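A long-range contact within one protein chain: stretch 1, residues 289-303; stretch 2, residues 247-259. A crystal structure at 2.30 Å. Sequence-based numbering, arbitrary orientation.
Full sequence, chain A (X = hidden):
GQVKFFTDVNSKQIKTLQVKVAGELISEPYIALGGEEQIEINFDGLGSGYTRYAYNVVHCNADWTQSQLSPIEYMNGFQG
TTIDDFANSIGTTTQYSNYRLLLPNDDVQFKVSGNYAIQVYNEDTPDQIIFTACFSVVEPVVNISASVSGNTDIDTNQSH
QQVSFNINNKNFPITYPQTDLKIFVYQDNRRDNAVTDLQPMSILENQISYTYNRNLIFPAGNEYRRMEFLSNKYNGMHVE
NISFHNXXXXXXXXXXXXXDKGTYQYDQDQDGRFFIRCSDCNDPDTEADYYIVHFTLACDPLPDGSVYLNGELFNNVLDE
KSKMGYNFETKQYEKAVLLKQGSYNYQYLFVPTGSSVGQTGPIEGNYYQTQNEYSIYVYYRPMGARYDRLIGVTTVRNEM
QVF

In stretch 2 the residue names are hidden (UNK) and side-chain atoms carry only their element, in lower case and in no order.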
# COMPACT_ATOMS: atom_id res chain seq x y z
N ASP A 289 -5.70 5.46 29.45
CA ASP A 289 -4.95 5.45 30.70
C ASP A 289 -3.51 4.96 30.42
O ASP A 289 -3.21 4.54 29.30
CB ASP A 289 -5.69 4.53 31.71
CG ASP A 289 -5.36 4.84 33.15
OD1 ASP A 289 -4.42 5.63 33.40
OD2 ASP A 289 -6.05 4.28 34.05
N TYR A 290 -2.65 5.02 31.44
CA TYR A 290 -1.25 4.61 31.35
C TYR A 290 -1.12 3.45 32.29
O TYR A 290 -1.41 3.58 33.48
CB TYR A 290 -0.25 5.74 31.78
CG TYR A 290 0.13 6.73 30.66
CD1 TYR A 290 -0.64 7.87 30.40
CD2 TYR A 290 1.21 6.51 29.86
CE1 TYR A 290 -0.32 8.75 29.39
CE2 TYR A 290 1.55 7.38 28.83
CZ TYR A 290 0.79 8.49 28.59
OH TYR A 290 1.15 9.33 27.57
N TYR A 291 -0.67 2.31 31.76
CA TYR A 291 -0.48 1.09 32.53
C TYR A 291 1.00 0.72 32.45
O TYR A 291 1.69 1.15 31.53
CB TYR A 291 -1.33 -0.06 31.96
CG TYR A 291 -2.86 0.11 32.02
CD1 TYR A 291 -3.48 1.19 32.66
CD2 TYR A 291 -3.70 -0.84 31.44
CE1 TYR A 291 -4.87 1.32 32.71
CE2 TYR A 291 -5.08 -0.73 31.49
CZ TYR A 291 -5.67 0.35 32.13
OH TYR A 291 -7.04 0.46 32.17
N ILE A 292 1.49 -0.04 33.41
CA ILE A 292 2.83 -0.59 33.33
C ILE A 292 2.75 -1.82 32.46
O ILE A 292 2.09 -2.79 32.83
CB ILE A 292 3.37 -1.06 34.68
CG1 ILE A 292 3.39 0.07 35.70
CG2 ILE A 292 4.79 -1.61 34.51
CD1 ILE A 292 4.33 1.17 35.31
N VAL A 293 3.44 -1.81 31.32
CA VAL A 293 3.45 -3.00 30.48
C VAL A 293 4.74 -3.79 30.64
O VAL A 293 5.80 -3.22 30.59
CB VAL A 293 3.20 -2.64 29.03
CG1 VAL A 293 3.14 -3.88 28.17
CG2 VAL A 293 1.93 -1.81 28.94
N HIS A 294 4.61 -5.11 30.82
CA HIS A 294 5.72 -5.98 31.10
C HIS A 294 6.02 -6.85 29.91
O HIS A 294 5.18 -7.66 29.49
CB HIS A 294 5.44 -6.91 32.28
CG HIS A 294 5.17 -6.20 33.56
ND1 HIS A 294 6.13 -5.98 34.52
CD2 HIS A 294 4.03 -5.64 34.03
CE1 HIS A 294 5.60 -5.31 35.52
NE2 HIS A 294 4.33 -5.07 35.24
N PHE A 295 7.25 -6.70 29.39
CA PHE A 295 7.72 -7.46 28.24
C PHE A 295 8.66 -8.53 28.71
O PHE A 295 9.49 -8.27 29.59
CB PHE A 295 8.50 -6.58 27.27
CG PHE A 295 7.69 -5.51 26.60
CD1 PHE A 295 7.37 -4.35 27.27
CD2 PHE A 295 7.31 -5.65 25.29
CE1 PHE A 295 6.66 -3.36 26.63
CE2 PHE A 295 6.59 -4.67 24.66
CZ PHE A 295 6.27 -3.52 25.33
N THR A 296 8.57 -9.70 28.09
CA THR A 296 9.40 -10.84 28.43
C THR A 296 9.88 -11.51 27.17
O THR A 296 9.04 -11.88 26.34
CB THR A 296 8.60 -11.86 29.26
OG1 THR A 296 8.19 -11.25 30.49
CG2 THR A 296 9.45 -13.03 29.60
N LEU A 297 11.20 -11.66 27.02
CA LEU A 297 11.78 -12.44 25.92
C LEU A 297 12.58 -13.60 26.48
O LEU A 297 13.63 -13.40 27.05
CB LEU A 297 12.65 -11.57 25.02
CG LEU A 297 13.47 -12.30 23.93
CD1 LEU A 297 12.56 -12.99 22.92
CD2 LEU A 297 14.42 -11.36 23.22
N ALA A 298 12.06 -14.82 26.33
CA ALA A 298 12.68 -16.02 26.91
C ALA A 298 13.70 -16.64 25.96
O ALA A 298 13.34 -17.23 24.99
CB ALA A 298 11.64 -17.07 27.28
N CYS A 299 14.98 -16.47 26.26
CA CYS A 299 16.04 -17.10 25.53
C CYS A 299 17.22 -16.95 26.40
O CYS A 299 17.16 -16.22 27.42
CB CYS A 299 16.26 -16.45 24.16
SG CYS A 299 16.59 -14.70 24.19
N ASP A 300 18.27 -17.67 26.03
CA ASP A 300 19.56 -17.55 26.70
C ASP A 300 20.09 -16.20 26.34
O ASP A 300 19.72 -15.69 25.28
CB ASP A 300 20.52 -18.59 26.14
CG ASP A 300 20.29 -19.99 26.72
OD1 ASP A 300 19.50 -20.15 27.71
OD2 ASP A 300 20.95 -20.90 26.22
N PRO A 301 20.95 -15.60 27.20
CA PRO A 301 21.41 -14.28 26.81
C PRO A 301 22.33 -14.35 25.59
O PRO A 301 23.16 -15.26 25.48
CB PRO A 301 22.15 -13.79 28.05
CG PRO A 301 22.75 -15.04 28.61
CD PRO A 301 21.67 -16.10 28.39
N LEU A 302 22.17 -13.39 24.70
CA LEU A 302 22.99 -13.29 23.53
C LEU A 302 24.30 -12.61 23.88
O LEU A 302 24.31 -11.52 24.44
CB LEU A 302 22.29 -12.51 22.42
CG LEU A 302 21.18 -13.23 21.65
CD1 LEU A 302 20.01 -13.49 22.57
CD2 LEU A 302 20.70 -12.34 20.51
N PRO A 303 25.42 -13.25 23.51
CA PRO A 303 26.77 -12.76 23.79
C PRO A 303 27.20 -11.63 22.88
O PRO A 303 26.65 -11.49 21.80
CB PRO A 303 27.65 -13.98 23.52
CG PRO A 303 26.88 -14.79 22.53
CD PRO A 303 25.43 -14.58 22.86
N UNK A 247 -0.31 2.53 42.28
CA UNK A 247 -1.45 3.20 41.63
C UNK A 247 -1.77 2.77 40.21
O UNK A 247 -2.61 3.41 39.57
c UNK A 247 -1.01 4.66 41.61
c UNK A 247 0.48 4.59 41.48
c UNK A 247 0.94 3.28 42.05
N UNK A 248 -1.16 1.68 39.73
CA UNK A 248 -1.19 1.35 38.29
C UNK A 248 -1.77 -0.02 38.00
O UNK A 248 -1.56 -1.00 38.74
c UNK A 248 2.27 2.63 38.40
c UNK A 248 3.06 3.77 38.41
c UNK A 248 1.44 4.89 37.03
c UNK A 248 0.65 3.73 37.04
c UNK A 248 0.23 1.30 37.71
o UNK A 248 3.45 6.02 37.77
c UNK A 248 1.05 2.59 37.73
c UNK A 248 2.65 4.90 37.73
N UNK A 249 -2.47 -0.09 36.88
CA UNK A 249 -2.73 -1.40 36.27
C UNK A 249 -1.46 -1.89 35.60
O UNK A 249 -0.68 -1.10 35.09
c UNK A 249 -7.67 -0.95 37.07
c UNK A 249 -5.76 0.06 36.06
c UNK A 249 -5.18 -1.19 35.86
c UNK A 249 -7.11 -2.20 36.88
c UNK A 249 -5.87 -2.31 36.29
o UNK A 249 -8.92 -0.84 37.66
c UNK A 249 -7.00 0.18 36.65
c UNK A 249 -3.84 -1.32 35.23
N UNK A 250 -1.26 -3.20 35.63
CA UNK A 250 -0.08 -3.85 35.10
C UNK A 250 -0.52 -4.86 34.06
O UNK A 250 -1.32 -5.76 34.34
n UNK A 250 0.94 -2.87 37.92
c UNK A 250 0.69 -4.60 36.21
c UNK A 250 1.56 -3.67 37.05
o UNK A 250 2.77 -3.67 36.93
N UNK A 251 0.02 -4.70 32.87
CA UNK A 251 -0.21 -5.63 31.80
C UNK A 251 0.93 -6.63 31.62
O UNK A 251 2.00 -6.25 31.17
c UNK A 251 -0.78 -5.90 29.40
c UNK A 251 -0.38 -4.90 30.49
c UNK A 251 -1.40 -3.77 30.65
N UNK A 252 0.68 -7.90 31.94
CA UNK A 252 1.65 -8.95 31.70
C UNK A 252 1.44 -9.44 30.27
O UNK A 252 0.41 -10.03 29.96
c UNK A 252 1.52 -10.09 32.71
o UNK A 252 3.37 -13.30 33.08
c UNK A 252 2.77 -10.96 32.84
c UNK A 252 2.47 -12.43 33.17
o UNK A 252 1.31 -12.73 33.52
N UNK A 253 2.40 -9.17 29.40
CA UNK A 253 2.33 -9.66 28.05
C UNK A 253 2.74 -11.12 28.07
O UNK A 253 3.54 -11.55 28.91
c UNK A 253 3.07 -7.42 26.87
c UNK A 253 3.28 -8.89 27.12
c UNK A 253 4.12 -6.82 25.93
c UNK A 253 1.72 -7.23 26.27
N UNK A 254 2.18 -11.86 27.13
CA UNK A 254 2.58 -13.22 26.87
C UNK A 254 4.03 -13.23 26.52
O UNK A 254 4.60 -12.23 26.06
c UNK A 254 0.32 -14.03 26.08
c UNK A 254 -2.33 -15.01 25.39
c UNK A 254 1.78 -13.76 25.69
se UNK A 254 -0.62 -14.67 24.47
N UNK A 255 4.65 -14.38 26.77
CA UNK A 255 6.07 -14.54 26.62
C UNK A 255 6.45 -14.55 25.15
O UNK A 255 5.77 -15.16 24.33
o UNK A 255 6.29 -15.62 28.74
c UNK A 255 6.54 -15.80 27.35
c UNK A 255 8.04 -16.04 27.17
N UNK A 256 7.52 -13.83 24.83
CA UNK A 256 8.03 -13.79 23.48
C UNK A 256 9.23 -14.72 23.37
O UNK A 256 9.93 -14.90 24.35
o UNK A 256 6.23 -11.83 22.50
o UNK A 256 7.40 -10.20 23.42
c UNK A 256 8.45 -12.36 23.11
c UNK A 256 7.27 -11.39 23.02
N UNK A 257 9.45 -15.27 22.16
CA UNK A 257 10.53 -16.20 21.90
C UNK A 257 11.25 -15.74 20.63
O UNK A 257 10.68 -15.00 19.85
c UNK A 257 10.00 -17.65 21.74
c UNK A 257 9.86 -18.86 23.99
c UNK A 257 7.82 -19.07 25.20
c UNK A 257 7.85 -17.95 23.09
c UNK A 257 7.15 -18.38 24.21
c UNK A 257 9.18 -19.31 25.10
o UNK A 257 7.14 -19.46 26.30
c UNK A 257 9.22 -18.17 22.97
N UNK A 258 12.50 -16.15 20.46
CA UNK A 258 13.23 -15.94 19.21
C UNK A 258 12.42 -16.49 18.04
O UNK A 258 11.78 -17.51 18.17
n UNK A 258 17.72 -16.13 19.17
c UNK A 258 15.51 -15.78 20.25
n UNK A 258 19.76 -16.71 20.11
c UNK A 258 19.04 -16.34 19.06
c UNK A 258 14.63 -16.54 19.26
n UNK A 258 19.65 -16.16 17.88
c UNK A 258 16.94 -16.29 20.39
N UNK A 259 12.41 -15.76 16.94
CA UNK A 259 11.66 -16.14 15.74
C UNK A 259 12.58 -16.37 14.55
O UNK A 259 12.12 -16.51 13.43
c UNK A 259 10.64 -15.04 15.39
n UNK A 259 8.77 -10.54 14.84
c UNK A 259 9.51 -14.92 16.38
n UNK A 259 7.09 -12.00 14.41
c UNK A 259 8.37 -14.04 15.90
c UNK A 259 8.24 -11.74 14.98
n UNK A 259 8.86 -12.67 15.69
O HOH W 1 -2.76 2.45 35.77
O HOH W 2 5.64 -10.27 29.93
O HOH W 3 6.50 -10.05 26.18
O HOH W 4 13.53 -17.96 22.48
O HOH W 5 19.51 -17.07 22.93

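Position 247 has three side-chain carbons closing a ring onto the backbone N, and it touches nothing on stretch 1; it is Pro-247. Position 248 carries one carbon, then a six-carbon ring bearing one oxygen, the pattern of tyrosine. One face of this Tyr-248 ring is covered by Ile-292 CD1.

The same atoms, a carbon and a six-membered ring with one oxygen, recur at 249. Its CB lies 3.5 Å from the centroid of the Tyr-291 ring, almost on the ring normal, a CH-pi contact, while the two rings meet obliquely. This is Tyr-249.

At 250, two carbons end in one oxygen and one nitrogen, an amide short enough only for asparagine. The oxygen, OD1 of Asn-250, accepts a hydrogen bond from His-294 NE2 at 2.7 Å, nearly linear, and ND2 makes a weak one to Tyr-248 O at 3.2 Å.

Position 251 has three carbons forked at the first: Val-251. Its CG2 reaches the edge of the Tyr-291 ring, 3.8 Å from Tyr-291 CD2. Position 252 holds three carbons, the last with two oxygens, so it is Glu-252; the carboxylate makes no contact with stretch 1.

Position 253 has four carbons forked at the second, the skeleton of leucine. The CG of Leu-253 packs 3.8 Å from Val-293 CG1, and its CD1 sits over a face of the Phe-295 ring, 3.7 Å from the centroid. At 254 an unbranched chain of two carbons, selenium and carbon is selenomethionine, Met-254, whose CA-to-CB bond points away from stretch 1.

One carbon bearing an oxygen and a carbon makes 255 Thr-255, whose CG2 lies 3.7 Å from Ala-298 CB. Position 256, two carbons and two terminal oxygens, is Asp-256; a water joins its OD2 to Thr-296 N. At 257 a carbon and a six-carbon ring with one oxygen give Tyr-257, with CE2 4.0 Å from Ala-298 CB.

Three carbons, a nitrogen and a carbon with two more nitrogens mark 258 as Arg-258, its guanidinium face against Leu-302 CD2. The same atom set at 259, out of reach of stretch 1, is Arg-259.

The strands run parallel, so backbone bonds alternate: Ile-292 N to Tyr-249 O (2.9 Å), Val-251 N to Ile-292 O (2.8 Å), His-294 N to Val-251 O (2.9 Å), and Leu-253 N to His-294 O (3.2 Å). The register then shifts by one residue; water bridges Leu-253 O and Thr-296 OG1 there, before Asp-256 pairs with Thr-296 and Ala-298 through its backbone. Val-251 and Val-293 share one sheet face, Asn-250 and His-294 the other.

Stretch 2 247-259: PYYNVELMTDYRR
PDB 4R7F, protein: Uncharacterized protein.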